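Local atomic coordinates of GDP-L-fucose synthase (Campylobacter jejuni subsp. jejuni serotype O:2, PDB entry 7M13), a protein that binds NADPH and acts as a GDP-D-glycero-L-gluco-heptose synthase, an oxidoreductase of the fucose synthase subfamily that serves capsular polysaccharide biosynthesis. Residues B[169-174]-B[331-336]; B[248-253]-B[277-282]; B[182-187]-B[242-247]. One frame throughout, in Å; residues are numbered along the deposited sequence.

Interaction 1: B[169-174]-B[331-336]; sequences NLYGTK and HKIELK. With NAP (NADP nicotinamide-adenine-dinucleotide phosphate), chain E.
Tyr171 meets Leu335 with the phenol end of its ring: Leu335 CD1 makes an apolar contact with Tyr171 CZ at 3.7 Å and a van der Waals contact with Tyr171 OH at 3.6 Å, approaching obliquely to the ring. Ile333 adds its CG2 methyl at 4.1 Å from Tyr171 OH. The hydroxyl reaches the other segment by way of a water in the plane of the ring, 2.7 Å from Tyr171 OH, and that water donates to Ile333 O over 2.8 Å. The same ring is also packed by Leu185 and Pro186 of helix 184-199 and met edge-to-face by His246. A chi1 of 76° tucks it over its own backbone. The strand, 162-171, belongs to the Rossmann-type sheet of this epimerase/dehydratase family, and its C-terminal end faces the cofactor: Leu170 N donates an almost straight bond, 2.9 Å and 173°, to the nicotinamide carboxamide oxygen O7N of NADP. Leu170 CB packs 3.4 Å from the carboxamide carbon C7N. On the far segment, Asp249 accepts hydrogen bonds from the backbone N atoms of Lys332 and Ile333, and Glu334 occupies the N-cap position of helix 335-347.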
loop_
_atom_site.group_PDB
_atom_site.type_symbol
_atom_site.label_atom_id
_atom_site.label_comp_id
_atom_site.label_asym_id
_atom_site.label_seq_id
_atom_site.Cartn_x
_atom_site.Cartn_y
_atom_site.Cartn_z
ATOM N N ASN B 169 16.931 10.897 -7.400
ATOM C CA ASN B 169 18.291 10.294 -7.420
ATOM C C ASN B 169 19.150 11.024 -6.411
ATOM O O ASN B 169 19.313 12.231 -6.528
ATOM C CB ASN B 169 19.001 10.356 -8.783
ATOM C CG ASN B 169 18.302 9.572 -9.863
ATOM O OD1 ASN B 169 18.371 8.346 -9.884
ATOM N ND2 ASN B 169 17.581 10.294 -10.713
ATOM N N LEU B 170 19.692 10.290 -5.447
ATOM C CA LEU B 170 20.571 10.836 -4.406
ATOM C C LEU B 170 22.017 10.595 -4.822
ATOM O O LEU B 170 22.317 9.567 -5.451
ATOM C CB LEU B 170 20.227 10.132 -3.096
ATOM C CG LEU B 170 20.906 10.674 -1.853
ATOM C CD1 LEU B 170 20.493 12.095 -1.547
ATOM C CD2 LEU B 170 20.575 9.747 -0.683
ATOM N N TYR B 171 22.856 11.544 -4.478
ATOM C CA TYR B 171 24.321 11.350 -4.501
ATOM C C TYR B 171 24.834 12.139 -3.316
ATOM O O TYR B 171 24.067 12.762 -2.610
ATOM C CB TYR B 171 24.910 11.760 -5.859
ATOM C CG TYR B 171 25.026 13.243 -6.097
ATOM C CD1 TYR B 171 23.912 14.048 -6.308
ATOM C CD2 TYR B 171 26.264 13.878 -6.097
ATOM C CE1 TYR B 171 24.007 15.419 -6.493
ATOM C CE2 TYR B 171 26.377 15.240 -6.324
ATOM C CZ TYR B 171 25.257 16.027 -6.515
ATOM O OH TYR B 171 25.375 17.367 -6.710
ATOM N N GLY B 172 26.121 12.112 -3.037
ATOM C CA GLY B 172 26.585 12.992 -1.957
ATOM C C GLY B 172 28.067 12.872 -1.791
ATOM O O GLY B 172 28.681 12.160 -2.587
ATOM N N THR B 173 28.609 13.531 -0.782
ATOM C CA THR B 173 30.069 13.559 -0.564
ATOM C C THR B 173 30.492 12.130 -0.209
ATOM O O THR B 173 31.284 11.535 -0.974
ATOM C CB THR B 173 30.389 14.640 0.465
ATOM O OG1 THR B 173 29.980 15.871 -0.137
ATOM C CG2 THR B 173 31.851 14.675 0.850
ATOM N N LYS B 174 29.907 11.570 0.858
ATOM C CA LYS B 174 30.189 10.186 1.313
ATOM C C LYS B 174 29.151 9.224 0.732
ATOM O O LYS B 174 28.322 8.703 1.507
ATOM C CB LYS B 174 30.206 10.128 2.838
ATOM C CG LYS B 174 31.152 11.124 3.498
ATOM C CD LYS B 174 31.463 10.756 4.935
ATOM C CE LYS B 174 32.641 11.515 5.511
ATOM N NZ LYS B 174 32.461 12.978 5.376
ATOM N N HIS B 331 17.329 24.458 -3.036
ATOM C CA HIS B 331 18.636 23.792 -3.013
ATOM C C HIS B 331 19.757 24.838 -3.080
ATOM O O HIS B 331 19.543 25.908 -3.653
ATOM C CB HIS B 331 18.715 22.812 -4.164
ATOM C CG HIS B 331 18.920 23.462 -5.476
ATOM N ND1 HIS B 331 17.897 24.033 -6.186
ATOM C CD2 HIS B 331 20.037 23.570 -6.229
ATOM C CE1 HIS B 331 18.388 24.527 -7.315
ATOM N NE2 HIS B 331 19.698 24.263 -7.355
ATOM N N LYS B 332 20.905 24.459 -2.570
ATOM C CA LYS B 332 22.137 25.285 -2.611
ATOM C C LYS B 332 23.229 24.673 -3.495
ATOM O O LYS B 332 24.142 25.440 -3.855
ATOM C CB LYS B 332 22.712 25.414 -1.207
ATOM C CG LYS B 332 21.800 26.074 -0.190
ATOM C CD LYS B 332 22.377 26.014 1.215
ATOM C CE LYS B 332 21.450 26.594 2.264
ATOM N NZ LYS B 332 22.190 27.290 3.345
ATOM N N ILE B 333 23.246 23.359 -3.724
ATOM C CA ILE B 333 24.397 22.667 -4.364
ATOM C C ILE B 333 24.038 22.426 -5.824
ATOM O O ILE B 333 23.198 21.572 -6.115
ATOM C CB ILE B 333 24.782 21.373 -3.624
ATOM C CG1 ILE B 333 25.159 21.651 -2.172
ATOM C CG2 ILE B 333 25.901 20.663 -4.355
ATOM C CD1 ILE B 333 25.424 20.414 -1.373
ATOM N N GLU B 334 24.692 23.153 -6.734
ATOM C CA GLU B 334 24.588 22.874 -8.180
ATOM C C GLU B 334 25.387 21.610 -8.487
ATOM O O GLU B 334 26.328 21.289 -7.759
ATOM C CB GLU B 334 25.071 24.071 -9.002
ATOM C CG GLU B 334 24.258 25.348 -8.792
ATOM C CD GLU B 334 22.734 25.234 -8.820
ATOM O OE1 GLU B 334 22.183 24.462 -9.638
ATOM O OE2 GLU B 334 22.094 25.958 -8.036
ATOM N N LEU B 335 24.962 20.883 -9.496
ATOM C CA LEU B 335 25.451 19.522 -9.794
ATOM C C LEU B 335 26.986 19.495 -9.943
ATOM O O LEU B 335 27.625 18.624 -9.317
ATOM C CB LEU B 335 24.722 18.980 -11.011
ATOM C CG LEU B 335 25.028 17.521 -11.347
ATOM C CD1 LEU B 335 24.723 16.594 -10.178
ATOM C CD2 LEU B 335 24.249 17.085 -12.565
ATOM N N LYS B 336 27.577 20.393 -10.734
ATOM C CA LYS B 336 29.054 20.383 -10.952
ATOM C C LYS B 336 29.777 20.501 -9.600
ATOM O O LYS B 336 30.735 19.723 -9.357
ATOM C CB LYS B 336 29.456 21.513 -11.905
ATOM C CG LYS B 336 29.168 21.225 -13.369
ATOM C CD LYS B 336 29.499 22.374 -14.323
ATOM C CE LYS B 336 28.270 23.043 -14.907
ATOM N NZ LYS B 336 27.609 23.928 -13.919
HETATM P PA NAP E . 20.853 3.445 1.533
HETATM O O1A NAP E . 20.461 2.328 0.612
HETATM O O2A NAP E . 22.176 4.124 1.270
HETATM O O5B NAP E . 20.895 2.983 3.033
HETATM C C5B NAP E . 19.811 2.249 3.600
HETATM C C4B NAP E . 20.211 1.904 5.001
HETATM O O4B NAP E . 19.078 1.245 5.615
HETATM C C3B NAP E . 21.405 0.934 5.109
HETATM O O3B NAP E . 22.398 1.495 5.962
HETATM C C2B NAP E . 20.776 -0.348 5.642
HETATM O O2B NAP E . 21.611 -1.063 6.555
HETATM C C1B NAP E . 19.572 0.187 6.409
HETATM N N9A NAP E . 18.547 -0.824 6.557
HETATM C C8A NAP E . 17.864 -1.479 5.579
HETATM N N7A NAP E . 17.078 -2.430 6.023
HETATM C C5A NAP E . 17.264 -2.407 7.388
HETATM C C6A NAP E . 16.720 -3.188 8.423
HETATM N N6A NAP E . 15.878 -4.210 8.229
HETATM N N1A NAP E . 17.132 -2.906 9.679
HETATM C C2A NAP E . 18.001 -1.904 9.872
HETATM N N3A NAP E . 18.582 -1.111 8.970
HETATM C C4A NAP E . 18.171 -1.426 7.736
HETATM O O3 NAP E . 19.693 4.544 1.518
HETATM P PN NAP E . 19.688 5.960 0.810
HETATM O O1N NAP E . 20.132 5.781 -0.589
HETATM O O2N NAP E . 20.412 6.886 1.705
HETATM O O5D NAP E . 18.112 6.291 0.834
HETATM C C5D NAP E . 17.544 7.015 1.901
HETATM C C4D NAP E . 16.082 7.194 1.605
HETATM O O4D NAP E . 15.919 7.994 0.402
HETATM C C3D NAP E . 15.305 5.892 1.369
HETATM O O3D NAP E . 13.968 5.998 1.878
HETATM C C2D NAP E . 15.325 5.801 -0.131
HETATM O O2D NAP E . 14.320 4.946 -0.666
HETATM C C1D NAP E . 15.135 7.250 -0.529
HETATM N N1N NAP E . 15.587 7.484 -1.918
HETATM C C2N NAP E . 16.887 7.292 -2.294
HETATM C C3N NAP E . 17.258 7.426 -3.589
HETATM C C7N NAP E . 18.654 7.216 -4.057
HETATM O O7N NAP E . 18.949 7.529 -5.228
HETATM N N7N NAP E . 19.530 6.711 -3.193
HETATM C C4N NAP E . 16.288 7.841 -4.583
HETATM C C5N NAP E . 14.941 8.069 -4.109
HETATM C C6N NAP E . 14.630 7.823 -2.873
HETATM P P2B NAP E . 22.810 -1.998 6.004
HETATM O O1X NAP E . 23.877 -1.015 5.612
HETATM O O2X NAP E . 22.311 -2.850 4.922
HETATM O O3X NAP E . 23.192 -2.849 7.230
HETATM O O HOH W 1 23.180 18.889 -6.893
#

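Interaction 2: B[248-253]-B[277-282]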
loop_
_atom_site.group_PDB
_atom_site.type_symbol
_atom_site.label_atom_id
_atom_site.label_comp_id
_atom_site.label_asym_id
_atom_site.label_seq_id
_atom_site.Cartn_x
_atom_site.Cartn_y
_atom_site.Cartn_z
ATOM N N ASP B 248 23.824 16.578 1.169
ATOM C CA ASP B 248 23.825 17.760 2.062
ATOM C C ASP B 248 22.554 18.588 1.851
ATOM O O ASP B 248 22.050 19.161 2.827
ATOM C CB ASP B 248 25.068 18.635 1.890
ATOM C CG ASP B 248 26.328 18.073 2.518
ATOM O OD1 ASP B 248 26.229 17.116 3.324
ATOM O OD2 ASP B 248 27.408 18.604 2.175
ATOM N N ASP B 249 22.079 18.701 0.605
ATOM C CA ASP B 249 20.802 19.370 0.292
ATOM C C ASP B 249 19.648 18.531 0.861
ATOM O O ASP B 249 18.733 19.143 1.418
ATOM C CB ASP B 249 20.663 19.657 -1.205
ATOM C CG ASP B 249 21.165 21.042 -1.644
ATOM O OD1 ASP B 249 21.183 21.980 -0.802
ATOM O OD2 ASP B 249 21.491 21.178 -2.836
ATOM N N LEU B 250 19.700 17.205 0.757
ATOM C CA LEU B 250 18.673 16.344 1.382
ATOM C C LEU B 250 18.677 16.579 2.898
ATOM O O LEU B 250 17.615 16.810 3.495
ATOM C CB LEU B 250 18.917 14.874 1.040
ATOM C CG LEU B 250 17.898 13.938 1.668
ATOM C CD1 LEU B 250 17.732 12.684 0.833
ATOM C CD2 LEU B 250 18.277 13.594 3.097
ATOM N N ALA B 251 19.857 16.584 3.528
ATOM C CA ALA B 251 19.919 16.802 4.985
ATOM C C ALA B 251 19.360 18.185 5.310
ATOM O O ALA B 251 18.554 18.342 6.237
ATOM C CB ALA B 251 21.328 16.630 5.467
ATOM N N ASP B 252 19.737 19.207 4.535
ATOM C CA ASP B 252 19.263 20.596 4.789
ATOM C C ASP B 252 17.735 20.656 4.733
ATOM O O ASP B 252 17.137 21.275 5.622
ATOM C CB ASP B 252 19.775 21.628 3.781
ATOM C CG ASP B 252 21.196 22.092 4.025
ATOM O OD1 ASP B 252 21.743 21.720 5.085
ATOM O OD2 ASP B 252 21.731 22.834 3.156
ATOM N N VAL B 253 17.114 20.084 3.700
ATOM C CA VAL B 253 15.637 20.214 3.563
ATOM C C VAL B 253 14.970 19.335 4.631
ATOM O O VAL B 253 13.931 19.713 5.142
ATOM C CB VAL B 253 15.076 19.950 2.143
ATOM C CG1 VAL B 253 15.302 18.525 1.669
ATOM C CG2 VAL B 253 13.618 20.354 2.051
ATOM N N ILE B 277 5.758 15.952 -0.081
ATOM C CA ILE B 277 6.443 17.125 -0.702
ATOM C C ILE B 277 7.584 16.611 -1.549
ATOM O O ILE B 277 8.491 15.962 -1.025
ATOM C CB ILE B 277 7.002 18.065 0.378
ATOM C CG1 ILE B 277 6.042 18.321 1.540
ATOM C CG2 ILE B 277 7.485 19.344 -0.266
ATOM C CD1 ILE B 277 6.698 19.013 2.699
ATOM N N ASN B 278 7.628 17.029 -2.797
ATOM C CA ASN B 278 8.786 16.701 -3.648
ATOM C C ASN B 278 9.991 17.563 -3.226
ATOM O O ASN B 278 9.820 18.734 -2.908
ATOM C CB ASN B 278 8.507 17.000 -5.107
ATOM C CG ASN B 278 7.436 16.125 -5.686
ATOM O OD1 ASN B 278 7.187 15.009 -5.210
ATOM N ND2 ASN B 278 6.821 16.632 -6.763
ATOM N N ILE B 279 11.170 16.970 -3.244
ATOM C CA ILE B 279 12.420 17.724 -2.991
ATOM C C ILE B 279 13.347 17.450 -4.173
ATOM O O ILE B 279 13.185 16.449 -4.881
ATOM C CB ILE B 279 13.039 17.386 -1.621
ATOM C CG1 ILE B 279 13.455 15.927 -1.474
ATOM C CG2 ILE B 279 12.101 17.819 -0.505
ATOM C CD1 ILE B 279 14.238 15.618 -0.220
ATOM N N GLY B 280 14.278 18.357 -4.392
ATOM C CA GLY B 280 15.110 18.280 -5.596
ATOM C C GLY B 280 15.661 19.650 -5.916
ATOM O O GLY B 280 15.467 20.578 -5.162
ATOM N N THR B 281 16.327 19.749 -7.054
ATOM C CA THR B 281 16.939 21.019 -7.502
ATOM C C THR B 281 16.087 21.670 -8.593
ATOM O O THR B 281 16.364 22.822 -8.890
ATOM C CB THR B 281 18.364 20.778 -8.013
ATOM O OG1 THR B 281 18.284 19.986 -9.197
ATOM C CG2 THR B 281 19.260 20.112 -6.993
ATOM N N GLY B 282 15.124 20.950 -9.161
ATOM C CA GLY B 282 14.167 21.483 -10.142
ATOM C C GLY B 282 14.731 21.457 -11.543
ATOM O O GLY B 282 14.045 21.887 -12.475
#
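Val253 and Ile279 cross at a slant, each presenting a branched face to the other. The nearest approach is between Val253 CG1 and Ile279 CD1, at 3.6 Å. Beside it, Ile279 CG2 fits against both branches of the valine, 3.9 Å from Val253 CG1 and 3.9 Å from Val253 CG2, so the two beta-branched chains engage by more than one methyl. Both side chains leave their backbones toward the other segment. In Ile279, a chi1 of 62° folds CG1 back above the residue's own main chain, and the side chain then runs on extended to CD1 (chi2 172°), which brings that methyl to Val253 and also toward Leu250. The leucine is a looser partner, its CG 4.4 Å from Ile279 CD1. One helical turn separates Leu250 from Val253, and both lie on the side of helix 247-260 that faces the sheet, where strand 277-278 ends. That strand runs parallel to strand 162-171, with Ile279 continuing the backbone pairing to Val166; this is helix-on-sheet packing within the Rossmann-type domain. Leu250 also touches Leu170 and Ala20, residues of the NADP pocket, while Ile324 and Trp329 pack on Val253. All three touching residues are buried and meet through carbon atoms alone, so the cohesion here rests on dispersion and the exclusion of water, and depends on shape rather than on bond direction.

Interaction 3: B[182-187]-B[242-247]; sequences SRVLPA and REFIHS. With NAP (NADP nicotinamide-adenine-dinucleotide phosphate), chain E.
Leu185 lies over one face of the Phe244 ring, its CD2 methyl 4.0 Å from the ring centroid and 18° off the normal, a CH-pi contact. Leu185 CB comes in at 3.7 Å from Phe244 CE1, so both CB and CD2 of the leucine lie against the CD1-CE1 side of the ring. A chi1 of -163° sends CG toward the ring, and chi2, 33°, then lays CD2 over its face. This part is buried, and Val290 of helix 287-298 touches both residues. The other part is partly exposed but still close: the two methyls of Val184 cover one face of the Arg242 guanidinium, with CG2 3.5 Å from Arg242 NE. This packing engages the face of the cation, not its N-H groups. Arg242 is a predicted substrate-binding residue. Loose packing is confined to Val184 CG1, at the edge of the Phe244 ring and 4.2 Å from Phe244 CZ. Arg183 extends to NADP: NH1 donates to O1A over 2.8 Å, and NH2 to O1N over 3.2 Å. Strand 241-246 thus packs against the first turn of helix 184-199, whose N-cap residue Arg183 binds the pyrophosphate, as in the cofactor cleft of an extended short-chain dehydrogenase/reductase.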
loop_
_atom_site.group_PDB
_atom_site.type_symbol
_atom_site.label_atom_id
_atom_site.label_comp_id
_atom_site.label_asym_id
_atom_site.label_seq_id
_atom_site.Cartn_x
_atom_site.Cartn_y
_atom_site.Cartn_z
ATOM N N SER B 182 22.819 0.716 -9.443
ATOM C CA SER B 182 21.944 1.763 -10.034
ATOM C C SER B 182 22.094 3.058 -9.225
ATOM O O SER B 182 21.148 3.872 -9.205
ATOM C CB SER B 182 20.502 1.308 -10.080
ATOM O OG SER B 182 20.371 0.114 -10.846
ATOM N N ARG B 183 23.247 3.266 -8.586
ATOM C CA ARG B 183 23.566 4.581 -7.979
ATOM C C ARG B 183 24.278 5.402 -9.044
ATOM O O ARG B 183 25.538 5.342 -9.098
ATOM C CB ARG B 183 24.369 4.383 -6.704
ATOM C CG ARG B 183 23.542 3.684 -5.642
ATOM C CD ARG B 183 24.232 3.662 -4.321
ATOM N NE ARG B 183 23.463 2.817 -3.423
ATOM C CZ ARG B 183 22.680 3.250 -2.439
ATOM N NH1 ARG B 183 22.051 2.352 -1.693
ATOM N NH2 ARG B 183 22.563 4.546 -2.171
ATOM N N VAL B 184 23.491 6.093 -9.874
ATOM C CA VAL B 184 23.917 6.516 -11.240
ATOM C C VAL B 184 25.138 7.428 -11.086
ATOM O O VAL B 184 26.158 7.171 -11.754
ATOM C CB VAL B 184 22.784 7.206 -12.028
ATOM C CG1 VAL B 184 23.295 7.892 -13.287
ATOM C CG2 VAL B 184 21.670 6.232 -12.374
ATOM N N LEU B 185 25.044 8.487 -10.274
ATOM C CA LEU B 185 26.106 9.525 -10.276
ATOM C C LEU B 185 27.345 8.978 -9.573
ATOM O O LEU B 185 28.435 9.051 -10.128
ATOM C CB LEU B 185 25.582 10.833 -9.678
ATOM C CG LEU B 185 26.403 12.089 -9.958
ATOM C CD1 LEU B 185 27.072 12.046 -11.327
ATOM C CD2 LEU B 185 25.563 13.344 -9.832
ATOM N N PRO B 186 27.267 8.361 -8.371
ATOM C CA PRO B 186 28.466 7.796 -7.752
ATOM C C PRO B 186 29.196 6.794 -8.653
ATOM O O PRO B 186 30.415 6.854 -8.679
ATOM C CB PRO B 186 27.941 7.133 -6.466
ATOM C CG PRO B 186 26.729 7.992 -6.123
ATOM C CD PRO B 186 26.099 8.283 -7.472
ATOM N N ALA B 187 28.459 5.951 -9.378
ATOM C CA ALA B 187 29.029 4.913 -10.276
ATOM C C ALA B 187 29.669 5.580 -11.492
ATOM O O ALA B 187 30.759 5.140 -11.896
ATOM C CB ALA B 187 27.978 3.936 -10.729
ATOM N N ARG B 242 18.054 12.859 -16.156
ATOM C CA ARG B 242 17.917 12.524 -14.720
ATOM C C ARG B 242 18.120 13.792 -13.906
ATOM O O ARG B 242 18.865 14.685 -14.371
ATOM C CB ARG B 242 18.984 11.503 -14.323
ATOM C CG ARG B 242 18.625 10.067 -14.657
ATOM C CD ARG B 242 19.760 9.182 -14.213
ATOM N NE ARG B 242 19.648 7.846 -14.766
ATOM C CZ ARG B 242 20.205 7.443 -15.901
ATOM N NH1 ARG B 242 20.047 6.189 -16.296
ATOM N NH2 ARG B 242 20.925 8.285 -16.626
ATOM N N GLU B 243 17.447 13.858 -12.751
ATOM C CA GLU B 243 17.537 14.895 -11.715
ATOM C C GLU B 243 18.400 14.278 -10.611
ATOM O O GLU B 243 18.341 13.038 -10.453
ATOM C CB GLU B 243 16.137 15.152 -11.146
ATOM C CG GLU B 243 16.083 16.305 -10.197
ATOM C CD GLU B 243 14.766 16.446 -9.497
ATOM O OE1 GLU B 243 13.840 15.505 -9.606
ATOM O OE2 GLU B 243 14.629 17.489 -8.851
ATOM N N PHE B 244 19.186 15.081 -9.909
ATOM C CA PHE B 244 20.003 14.594 -8.772
ATOM C C PHE B 244 19.838 15.560 -7.616
ATOM O O PHE B 244 19.596 16.777 -7.805
ATOM C CB PHE B 244 21.484 14.463 -9.145
ATOM C CG PHE B 244 21.744 13.542 -10.297
ATOM C CD1 PHE B 244 21.949 12.192 -10.087
ATOM C CD2 PHE B 244 21.780 14.029 -11.598
ATOM C CE1 PHE B 244 22.166 11.323 -11.145
ATOM C CE2 PHE B 244 22.006 13.155 -12.652
ATOM C CZ PHE B 244 22.190 11.814 -12.428
ATOM N N ILE B 245 19.967 15.032 -6.400
ATOM C CA ILE B 245 20.031 15.878 -5.192
ATOM C C ILE B 245 21.218 15.375 -4.380
ATOM O O ILE B 245 21.349 14.160 -4.180
ATOM C CB ILE B 245 18.702 15.921 -4.401
ATOM C CG1 ILE B 245 18.784 16.945 -3.265
ATOM C CG2 ILE B 245 18.280 14.532 -3.921
ATOM C CD1 ILE B 245 17.495 17.157 -2.482
ATOM N N HIS B 246 22.048 16.316 -3.958
ATOM C CA HIS B 246 23.202 16.014 -3.097
ATOM C C HIS B 246 22.681 15.753 -1.688
ATOM O O HIS B 246 21.816 16.511 -1.219
ATOM C CB HIS B 246 24.187 17.175 -3.169
ATOM C CG HIS B 246 25.492 16.902 -2.513
ATOM N ND1 HIS B 246 25.660 16.995 -1.153
ATOM C CD2 HIS B 246 26.687 16.521 -3.032
ATOM C CE1 HIS B 246 26.918 16.697 -0.852
ATOM N NE2 HIS B 246 27.583 16.417 -2.002
ATOM N N SER B 247 23.298 14.815 -0.992
ATOM C CA SER B 247 22.834 14.424 0.355
ATOM C C SER B 247 22.960 15.576 1.366
ATOM O O SER B 247 22.201 15.548 2.352
ATOM C CB SER B 247 23.493 13.192 0.789
ATOM O OG SER B 247 24.902 13.388 0.829
HETATM P PA NAP E . 20.853 3.445 1.533
HETATM O O1A NAP E . 20.461 2.328 0.612
HETATM O O2A NAP E . 22.176 4.124 1.270
HETATM O O5B NAP E . 20.895 2.983 3.033
HETATM C C5B NAP E . 19.811 2.249 3.600
HETATM C C4B NAP E . 20.211 1.904 5.001
HETATM O O4B NAP E . 19.078 1.245 5.615
HETATM C C3B NAP E . 21.405 0.934 5.109
HETATM O O3B NAP E . 22.398 1.495 5.962
HETATM C C2B NAP E . 20.776 -0.348 5.642
HETATM O O2B NAP E . 21.611 -1.063 6.555
HETATM C C1B NAP E . 19.572 0.187 6.409
HETATM N N9A NAP E . 18.547 -0.824 6.557
HETATM C C8A NAP E . 17.864 -1.479 5.579
HETATM N N7A NAP E . 17.078 -2.430 6.023
HETATM C C5A NAP E . 17.264 -2.407 7.388
HETATM C C6A NAP E . 16.720 -3.188 8.423
HETATM N N6A NAP E . 15.878 -4.210 8.229
HETATM N N1A NAP E . 17.132 -2.906 9.679
HETATM C C2A NAP E . 18.001 -1.904 9.872
HETATM N N3A NAP E . 18.582 -1.111 8.970
HETATM C C4A NAP E . 18.171 -1.426 7.736
HETATM O O3 NAP E . 19.693 4.544 1.518
HETATM P PN NAP E . 19.688 5.960 0.810
HETATM O O1N NAP E . 20.132 5.781 -0.589
HETATM O O2N NAP E . 20.412 6.886 1.705
HETATM O O5D NAP E . 18.112 6.291 0.834
HETATM C C5D NAP E . 17.544 7.015 1.901
HETATM C C4D NAP E . 16.082 7.194 1.605
HETATM O O4D NAP E . 15.919 7.994 0.402
HETATM C C3D NAP E . 15.305 5.892 1.369
HETATM O O3D NAP E . 13.968 5.998 1.878
HETATM C C2D NAP E . 15.325 5.801 -0.131
HETATM O O2D NAP E . 14.320 4.946 -0.666
HETATM C C1D NAP E . 15.135 7.250 -0.529
HETATM N N1N NAP E . 15.587 7.484 -1.918
HETATM C C2N NAP E . 16.887 7.292 -2.294
HETATM C C3N NAP E . 17.258 7.426 -3.589
HETATM C C7N NAP E . 18.654 7.216 -4.057
HETATM O O7N NAP E . 18.949 7.529 -5.228
HETATM N N7N NAP E . 19.530 6.711 -3.193
HETATM C C4N NAP E . 16.288 7.841 -4.583
HETATM C C5N NAP E . 14.941 8.069 -4.109
HETATM C C6N NAP E . 14.630 7.823 -2.873
HETATM P P2B NAP E . 22.810 -1.998 6.004
HETATM O O1X NAP E . 23.877 -1.015 5.612
HETATM O O2X NAP E . 22.311 -2.850 4.922
HETATM O O3X NAP E . 23.192 -2.849 7.230
#

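How the interactions relate
The three contacts gather round one mixed sheet: strand 162-171 of interaction 1 pairs in parallel with strand 277-278 of interaction 2 along its earlier part and with strand 241-246 of interaction 3 at its C-terminal end. Centres of interactions 1 and 3 are about 8 Å apart, those of 1 and 2 about 9 Å, and those of 2 and 3 about 13 Å. Along the chain, interaction 3 closes before interaction 2 opens, and both are nested within the loop closed by interaction 1. Strand 241-246 runs straight into helix 247-260, linking interactions 3 and 2. Interactions 1 and 3 both touch NADP, and through interaction 1 the start of the last helix, 335-347, packs against the strand that carries Leu170 to the cofactor.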